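Local coordinates for protein glycoside Hydrolase Family 43_12 (Metagenome, PDB 7JVH) that probably hydrolyses glycosidic bonds in plant cell-wall polysaccharides or their oligosaccharides, as a family 43 glycoside hydrolase of subfamily 12 from a gut metagenome, at residues 315-327 with 332-344. Residues are numbered along the deposited sequence; the frame is centred on the assembly and turned at random.
Sequences YYGVFLGIRPNSK and TGRETFMLPVDWS
Arg323 and Glu335 form a salt bridge at the turn end of this antiparallel hairpin. Arg323 NH2 reaches the syn lone pair of Glu335 OE2 at 2.8 Å, while NE makes a weaker, bent bond to OE1; the guanidinium and carboxylate planes lie 30° apart. The arginine chain bends at its third torsion (chi3 -81°), which brings NE and NH2 round to the acid. A water bonded to Arg323 N, Thr332 OG1 and Gly333 O, and weakly to Glu335 OE1, bridges the two chains at the neck of the connecting loop. With Asp39 bridging NH1 and Gln439 O accepting from NH2, a leucine in place of Arg323 would probably leave the buried carboxylate of Glu335, and that of Asp39, without their cationic mate.

Along the strands, Phe319 and Phe337 exchange backbone bonds (Phe337 N to Phe319 O 2.7 Å), as do Gly321 and Glu335 (Glu335 N to Gly321 O 2.7 Å). Phe337 CB sits over the face of the Phe319 ring, 3.6 Å from its centroid, and Leu339 CG meets that ring's edge. The Phe337 ring runs past the backbone of Gly321, its CE1 3.4 Å from Gly321 CA. On the sheet face opposite Phe319 and Phe337, Val318 CG1 touches Met338 CG, and the selenium of Met338, a selenomethionine, lies obliquely beside the Tyr316 ring, a Met-aromatic contact. At the far end the edge of Trp343 points at the face of Tyr315, planes at 62°.

The hairpin forms the two middle strands of a four-stranded antiparallel sheet, one blade of the five-bladed beta-propeller of family 43, between strands 300-308 and 349-350. Arg334 NH2 bonds to Phe556 O and NH1 to a glycerol, probably from the crystallisation liquor, and Trp343 packs against strand 239-246 of the preceding blade.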
loop_
_atom_site.group_PDB
_atom_site.type_symbol
_atom_site.label_atom_id
_atom_site.label_comp_id
_atom_site.label_asym_id
_atom_site.label_seq_id
_atom_site.Cartn_x
_atom_site.Cartn_y
_atom_site.Cartn_z
ATOM N N TYR A 315 -24.711 2.323 -2.223
ATOM C CA TYR A 315 -23.344 2.845 -2.265
ATOM C C TYR A 315 -22.413 2.240 -1.201
ATOM O O TYR A 315 -22.840 1.949 -0.080
ATOM C CB TYR A 315 -23.337 4.378 -2.107
ATOM C CG TYR A 315 -23.884 5.124 -3.293
ATOM C CD1 TYR A 315 -25.254 5.245 -3.488
ATOM C CD2 TYR A 315 -23.032 5.707 -4.228
ATOM C CE1 TYR A 315 -25.768 5.921 -4.571
ATOM C CE2 TYR A 315 -23.536 6.400 -5.325
ATOM C CZ TYR A 315 -24.911 6.498 -5.483
ATOM O OH TYR A 315 -25.444 7.162 -6.554
ATOM N N TYR A 316 -21.134 2.133 -1.548
ATOM C CA TYR A 316 -20.089 1.603 -0.640
ATOM C C TYR A 316 -18.869 2.524 -0.655
ATOM O O TYR A 316 -18.475 2.968 -1.715
ATOM C CB TYR A 316 -19.739 0.176 -1.056
ATOM C CG TYR A 316 -20.841 -0.783 -0.717
ATOM C CD1 TYR A 316 -21.722 -1.234 -1.677
ATOM C CD2 TYR A 316 -21.043 -1.170 0.587
ATOM C CE1 TYR A 316 -22.755 -2.091 -1.353
ATOM C CE2 TYR A 316 -22.070 -2.022 0.930
ATOM C CZ TYR A 316 -22.922 -2.486 -0.045
ATOM O OH TYR A 316 -23.926 -3.326 0.309
ATOM N N GLY A 317 -18.282 2.775 0.510
ATOM C CA GLY A 317 -17.105 3.654 0.591
ATOM C C GLY A 317 -15.859 2.950 1.094
ATOM O O GLY A 317 -15.886 2.420 2.189
ATOM N N VAL A 318 -14.783 2.982 0.316
ATOM C CA VAL A 318 -13.509 2.356 0.754
ATOM C C VAL A 318 -12.637 3.463 1.333
ATOM O O VAL A 318 -12.703 4.550 0.823
ATOM C CB VAL A 318 -12.798 1.648 -0.406
ATOM C CG1 VAL A 318 -13.584 0.462 -0.923
ATOM C CG2 VAL A 318 -12.456 2.607 -1.521
ATOM N N PHE A 319 -11.879 3.182 2.386
ATOM C CA PHE A 319 -11.001 4.217 2.978
ATOM C C PHE A 319 -9.759 3.576 3.596
ATOM O O PHE A 319 -9.604 2.377 3.500
ATOM C CB PHE A 319 -11.752 5.047 4.014
ATOM C CG PHE A 319 -12.368 4.279 5.150
ATOM C CD1 PHE A 319 -13.459 3.462 4.946
ATOM C CD2 PHE A 319 -11.883 4.402 6.432
ATOM C CE1 PHE A 319 -14.040 2.781 5.999
ATOM C CE2 PHE A 319 -12.465 3.718 7.482
ATOM C CZ PHE A 319 -13.542 2.909 7.264
ATOM N N LEU A 320 -8.902 4.394 4.202
ATOM C CA LEU A 320 -7.702 3.878 4.807
ATOM C C LEU A 320 -7.790 4.006 6.299
ATOM O O LEU A 320 -8.495 4.883 6.802
ATOM C CB LEU A 320 -6.447 4.573 4.252
ATOM C CG LEU A 320 -6.107 5.993 4.688
ATOM C CD1 LEU A 320 -5.511 6.031 6.089
ATOM C CD2 LEU A 320 -5.151 6.636 3.687
ATOM N N GLY A 321 -7.080 3.101 6.992
ATOM C CA GLY A 321 -6.980 3.108 8.430
ATOM C C GLY A 321 -5.785 2.274 8.813
ATOM O O GLY A 321 -5.192 1.606 7.970
ATOM N N ILE A 322 -5.420 2.347 10.096
ATOM C CA ILE A 322 -4.424 1.507 10.706
ATOM C C ILE A 322 -5.032 0.668 11.845
ATOM O O ILE A 322 -5.941 1.113 12.545
ATOM C CB ILE A 322 -3.279 2.353 11.285
ATOM C CG1 ILE A 322 -3.745 3.245 12.436
ATOM C CG2 ILE A 322 -2.668 3.208 10.204
ATOM C CD1 ILE A 322 -2.574 3.885 13.181
ATOM N N ARG A 323 -4.531 -0.562 12.025
ATOM C CA ARG A 323 -4.828 -1.347 13.218
ATOM C C ARG A 323 -3.565 -1.354 14.070
ATOM O O ARG A 323 -2.720 -2.222 13.884
ATOM C CB ARG A 323 -5.284 -2.768 12.847
ATOM C CG ARG A 323 -6.476 -2.879 11.933
ATOM C CD ARG A 323 -6.800 -4.318 11.550
ATOM N NE ARG A 323 -5.973 -4.856 10.479
ATOM C CZ ARG A 323 -5.150 -5.913 10.583
ATOM N NH1 ARG A 323 -5.026 -6.604 11.716
ATOM N NH2 ARG A 323 -4.414 -6.288 9.528
ATOM N N PRO A 324 -3.416 -0.448 15.065
ATOM C CA PRO A 324 -2.198 -0.415 15.891
ATOM C C PRO A 324 -2.099 -1.566 16.896
ATOM O O PRO A 324 -3.115 -2.197 17.212
ATOM C CB PRO A 324 -2.324 0.912 16.664
ATOM C CG PRO A 324 -3.840 1.114 16.727
ATOM C CD PRO A 324 -4.409 0.562 15.446
ATOM N N ASN A 325 -0.883 -1.824 17.396
ATOM C CA ASN A 325 -0.635 -2.846 18.412
ATOM C C ASN A 325 -0.892 -2.247 19.789
ATOM O O ASN A 325 -1.330 -1.110 19.894
ATOM C CB ASN A 325 0.778 -3.450 18.289
ATOM C CG ASN A 325 1.865 -2.540 18.817
ATOM O OD1 ASN A 325 1.652 -1.351 19.018
ATOM N ND2 ASN A 325 3.052 -3.111 19.053
ATOM N N SER A 326 -0.630 -3.024 20.843
ATOM C CA SER A 326 -0.907 -2.609 22.228
ATOM C C SER A 326 -0.168 -1.336 22.673
ATOM O O SER A 326 -0.595 -0.686 23.618
ATOM C CB SER A 326 -0.592 -3.754 23.202
ATOM O OG SER A 326 0.765 -4.140 23.135
ATOM N N LYS A 327 0.953 -1.019 22.003
ATOM C CA LYS A 327 1.755 0.175 22.280
ATOM C C LYS A 327 1.476 1.348 21.316
ATOM O O LYS A 327 2.160 2.364 21.363
ATOM C CB LYS A 327 3.241 -0.170 22.263
ATOM C CG LYS A 327 3.673 -1.059 23.430
ATOM C CD LYS A 327 5.063 -1.605 23.248
ATOM C CE LYS A 327 6.134 -0.504 23.365
ATOM N NZ LYS A 327 6.119 0.169 24.706
ATOM N N THR A 332 1.916 -2.611 10.049
ATOM C CA THR A 332 1.057 -3.122 8.989
ATOM C C THR A 332 0.660 -2.078 7.953
ATOM O O THR A 332 -0.051 -2.385 6.981
ATOM C CB THR A 332 -0.206 -3.804 9.588
ATOM O OG1 THR A 332 -0.625 -3.104 10.774
ATOM C CG2 THR A 332 0.133 -5.237 9.978
ATOM N N GLY A 333 1.153 -0.851 8.124
ATOM C CA GLY A 333 0.866 0.230 7.206
ATOM C C GLY A 333 -0.598 0.641 7.296
ATOM O O GLY A 333 -1.315 0.221 8.210
ATOM N N ARG A 334 -1.035 1.458 6.341
ATOM C CA ARG A 334 -2.417 1.877 6.230
ATOM C C ARG A 334 -3.147 0.932 5.276
ATOM O O ARG A 334 -2.663 0.648 4.168
ATOM C CB ARG A 334 -2.503 3.327 5.731
ATOM C CG ARG A 334 -1.927 4.361 6.687
ATOM C CD ARG A 334 -1.753 5.702 5.990
ATOM N NE ARG A 334 -0.729 5.598 4.942
ATOM C CZ ARG A 334 -0.550 6.447 3.940
ATOM N NH1 ARG A 334 -1.312 7.540 3.808
ATOM N NH2 ARG A 334 0.413 6.210 3.071
ATOM N N GLU A 335 -4.315 0.446 5.716
ATOM C CA GLU A 335 -5.034 -0.623 5.034
ATOM C C GLU A 335 -6.333 -0.100 4.430
ATOM O O GLU A 335 -6.802 0.986 4.810
ATOM C CB GLU A 335 -5.327 -1.733 6.033
ATOM C CG GLU A 335 -4.102 -2.117 6.855
ATOM C CD GLU A 335 -4.368 -3.207 7.859
ATOM O OE1 GLU A 335 -4.835 -2.899 8.944
ATOM O OE2 GLU A 335 -4.067 -4.373 7.559
ATOM N N THR A 336 -6.825 -0.814 3.423
ATOM C CA THR A 336 -8.074 -0.443 2.729
ATOM C C THR A 336 -9.269 -1.028 3.465
ATOM O O THR A 336 -9.467 -2.222 3.388
ATOM C CB THR A 336 -8.141 -1.050 1.334
ATOM O OG1 THR A 336 -7.122 -0.415 0.582
ATOM C CG2 THR A 336 -9.471 -0.806 0.669
ATOM N N PHE A 337 -10.035 -0.177 4.129
ATOM C CA PHE A 337 -11.240 -0.606 4.862
ATOM C C PHE A 337 -12.458 -0.321 4.009
ATOM O O PHE A 337 -12.383 0.469 3.098
ATOM C CB PHE A 337 -11.447 0.274 6.084
ATOM C CG PHE A 337 -10.491 -0.014 7.202
ATOM C CD1 PHE A 337 -9.145 0.244 7.060
ATOM C CD2 PHE A 337 -10.942 -0.551 8.388
ATOM C CE1 PHE A 337 -8.272 -0.019 8.093
ATOM C CE2 PHE A 337 -10.066 -0.806 9.421
ATOM C CZ PHE A 337 -8.733 -0.542 9.269
HETATM N N MSE A 338 -13.590 -0.939 4.327
HETATM C CA MSE A 338 -14.827 -0.641 3.573
HETATM C C MSE A 338 -15.985 -0.471 4.544
HETATM O O MSE A 338 -15.862 -0.927 5.671
HETATM C CB MSE A 338 -15.135 -1.687 2.510
HETATM C CG MSE A 338 -15.903 -1.109 1.360
HETATM SE SE MSE A 338 -16.569 -2.442 0.170
HETATM C CE MSE A 338 -15.822 -2.457 -1.583
ATOM N N LEU A 339 -17.038 0.212 4.101
ATOM C CA LEU A 339 -18.256 0.478 4.900
ATOM C C LEU A 339 -19.412 0.709 3.926
ATOM O O LEU A 339 -19.157 1.154 2.817
ATOM C CB LEU A 339 -18.030 1.743 5.723
ATOM C CG LEU A 339 -17.420 1.573 7.106
ATOM C CD1 LEU A 339 -17.463 2.878 7.865
ATOM C CD2 LEU A 339 -18.138 0.499 7.882
ATOM N N PRO A 340 -20.672 0.405 4.280
ATOM C CA PRO A 340 -21.794 0.656 3.398
ATOM C C PRO A 340 -22.101 2.156 3.464
ATOM O O PRO A 340 -21.878 2.744 4.476
ATOM C CB PRO A 340 -22.933 -0.149 4.030
ATOM C CG PRO A 340 -22.270 -1.010 5.055
ATOM C CD PRO A 340 -21.089 -0.204 5.522
ATOM N N VAL A 341 -22.611 2.729 2.381
ATOM C CA VAL A 341 -22.900 4.189 2.405
ATOM C C VAL A 341 -24.359 4.449 2.028
ATOM O O VAL A 341 -24.753 4.055 0.958
ATOM C CB VAL A 341 -21.937 4.947 1.473
ATOM C CG1 VAL A 341 -22.403 6.368 1.212
ATOM C CG2 VAL A 341 -20.524 4.947 2.015
ATOM N N ASP A 342 -25.128 5.076 2.910
ATOM C CA ASP A 342 -26.495 5.449 2.568
ATOM C C ASP A 342 -26.466 6.822 1.889
ATOM O O ASP A 342 -26.000 7.797 2.475
ATOM C CB ASP A 342 -27.378 5.493 3.819
ATOM C CG ASP A 342 -28.813 5.902 3.523
ATOM O OD1 ASP A 342 -29.143 6.293 2.390
ATOM O OD2 ASP A 342 -29.635 5.841 4.443
ATOM N N TRP A 343 -26.963 6.873 0.648
ATOM C CA TRP A 343 -27.082 8.114 -0.095
ATOM C C TRP A 343 -28.484 8.286 -0.670
ATOM O O TRP A 343 -28.650 8.729 -1.789
ATOM C CB TRP A 343 -26.017 8.193 -1.199
ATOM C CG TRP A 343 -25.609 9.601 -1.523
ATOM C CD1 TRP A 343 -26.260 10.752 -1.151
ATOM C CD2 TRP A 343 -24.473 10.015 -2.295
ATOM N NE1 TRP A 343 -25.590 11.853 -1.634
ATOM C CE2 TRP A 343 -24.490 11.430 -2.343
ATOM C CE3 TRP A 343 -23.452 9.335 -2.956
ATOM C CZ2 TRP A 343 -23.520 12.165 -3.019
ATOM C CZ3 TRP A 343 -22.480 10.072 -3.628
ATOM C CH2 TRP A 343 -22.534 11.472 -3.673
ATOM N N SER A 344 -29.485 7.953 0.144
ATOM C CA SER A 344 -30.896 8.072 -0.211
ATOM C C SER A 344 -31.401 9.517 -0.064
ATOM O O SER A 344 -32.490 9.832 -0.530
ATOM C CB SER A 344 -31.746 7.136 0.651
ATOM O OG SER A 344 -31.586 7.428 2.026
HETATM O O HOH W 1 -2.675 -1.347 10.263
#